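PDB 6AGZ: Old Yellow Enzyme from Pichia, which probably catalyses the asymmetric reduction of the carbon-carbon double bond of enone compounds, using a bound flavin mononucleotide. Local coordinates for residues T347-P350 / N354-R357. Residues are numbered along the deposited sequence; the frame is centred on the assembly and turned at random.
Sequences TSNP and NRLR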
loop_
_atom_site.group_PDB
_atom_site.type_symbol
_atom_site.label_atom_id
_atom_site.label_comp_id
_atom_site.label_asym_id
_atom_site.label_seq_id
_atom_site.Cartn_x
_atom_site.Cartn_y
_atom_site.Cartn_z
ATOM N N THR A 347 24.688 15.899 -13.925
ATOM C CA THR A 347 25.794 15.455 -14.769
ATOM C C THR A 347 26.327 16.593 -15.630
ATOM O O THR A 347 27.540 16.701 -15.847
ATOM C CB THR A 347 25.351 14.287 -15.651
ATOM O OG1 THR A 347 24.344 14.731 -16.569
ATOM C CG2 THR A 347 24.792 13.155 -14.798
ATOM N N SER A 348 25.440 17.451 -16.134
ATOM C CA SER A 348 25.820 18.534 -17.030
ATOM C C SER A 348 25.947 19.874 -16.319
ATOM O O SER A 348 26.309 20.869 -16.957
ATOM C CB SER A 348 24.809 18.650 -18.172
ATOM O OG SER A 348 23.508 18.929 -17.682
ATOM N N ASN A 349 25.658 19.926 -15.020
ATOM C CA ASN A 349 25.748 21.152 -14.230
ATOM C C ASN A 349 26.525 20.849 -12.959
ATOM O O ASN A 349 25.935 20.481 -11.933
ATOM C CB ASN A 349 24.362 21.709 -13.907
ATOM C CG ASN A 349 23.573 22.069 -15.151
ATOM O OD1 ASN A 349 22.934 21.219 -15.773
ATOM N ND2 ASN A 349 23.616 23.344 -15.517
ATOM N N PRO A 350 27.855 20.982 -12.988
ATOM C CA PRO A 350 28.638 20.746 -11.767
ATOM C C PRO A 350 28.328 21.731 -10.657
ATOM O O PRO A 350 28.521 21.399 -9.480
ATOM C CB PRO A 350 30.092 20.873 -12.247
ATOM C CG PRO A 350 30.017 21.722 -13.466
ATOM C CD PRO A 350 28.708 21.364 -14.126
ATOM N N ASN A 354 24.168 26.025 -6.818
ATOM C CA ASN A 354 24.099 27.480 -6.892
ATOM C C ASN A 354 23.143 27.946 -7.982
ATOM O O ASN A 354 22.484 28.982 -7.824
ATOM C CB ASN A 354 25.493 28.066 -7.112
ATOM C CG ASN A 354 26.328 28.060 -5.846
ATOM O OD1 ASN A 354 25.816 27.802 -4.756
ATOM N ND2 ASN A 354 27.613 28.361 -5.981
ATOM N N ARG A 355 23.048 27.201 -9.088
ATOM C CA ARG A 355 22.133 27.587 -10.158
ATOM C C ARG A 355 20.683 27.473 -9.705
ATOM O O ARG A 355 19.858 28.344 -10.005
ATOM C CB ARG A 355 22.371 26.730 -11.403
ATOM C CG ARG A 355 23.711 26.961 -12.091
ATOM C CD ARG A 355 23.667 26.514 -13.540
ATOM N NE ARG A 355 24.959 26.000 -13.983
ATOM C CZ ARG A 355 25.305 25.810 -15.253
ATOM N NH1 ARG A 355 24.447 26.095 -16.216
ATOM N NH2 ARG A 355 26.505 25.332 -15.543
ATOM N N LEU A 356 20.349 26.394 -8.992
ATOM C CA LEU A 356 19.006 26.280 -8.436
ATOM C C LEU A 356 18.787 27.278 -7.309
ATOM O O LEU A 356 17.671 27.782 -7.135
ATOM C CB LEU A 356 18.761 24.853 -7.950
ATOM C CG LEU A 356 18.721 23.785 -9.044
ATOM C CD1 LEU A 356 18.451 22.412 -8.445
ATOM C CD2 LEU A 356 17.671 24.139 -10.085
ATOM N N ARG A 357 19.837 27.583 -6.542
ATOM C CA ARG A 357 19.714 28.550 -5.458
ATOM C C ARG A 357 19.377 29.937 -5.987
ATOM O O ARG A 357 18.519 30.633 -5.429
ATOM C CB ARG A 357 21.008 28.588 -4.647
ATOM C CG ARG A 357 21.002 29.573 -3.489
ATOM C CD ARG A 357 22.421 29.872 -3.037
ATOM N NE ARG A 357 23.182 30.551 -4.082
ATOM C CZ ARG A 357 24.502 30.705 -4.071
ATOM N NH1 ARG A 357 25.220 30.220 -3.068
ATOM N NH2 ARG A 357 25.105 31.337 -5.069
HETATM O O HOH W 1 27.525 23.270 -17.758
#
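Asn349 and Arg355 make the direct side-chain contact between residues 347-350 and 354-357, and a water adds a second connection. In the first, the amide of Asn349 stands end-on over one face of the Arg355 guanidinium, the two planes 82° apart and the side chains crossing at about a right angle. Asn349 CG lies 4.1 Å from Arg355 CZ, above the middle of the guanidinium. Asn349 places its amide there with CG anti to its own carbonyl carbon (chi1 -61°), while the Arg355 chain bends at chi3 (-147°) on its way to the amide. A water also joins the guanidinium to residues 347-350: it lies 2.8 Å from Ser348 O and accepts a weak bond from Arg355 NH2 at 3.2 Å. Charge and further hydrogen bonds fix the guanidinium from outside the two segments. Asp351, in the short connection between them, forms a salt bridge with Arg355 NE, and Arg355 NH1 bonds to Pro361 O and Thr363 OG1. Thr363 also receives the Ser348 hydroxyl on its carbonyl oxygen, which ties the following loop to both segments. Without the guanidinium, as with an alanine here, Asp351 would probably lack its charged mate and the Asn349 amide the flat group it stands on. The Asn349 side chain lies about 10 Å from the flavin mononucleotide. Two short consecutive helices, 344-348 and 352-358, are joined here by a short link in which Asn349 and Pro350 are buried, just beyond 338-341, the eighth strand of the TIM barrel that characterises the flavin-binding Old Yellow Enzyme family.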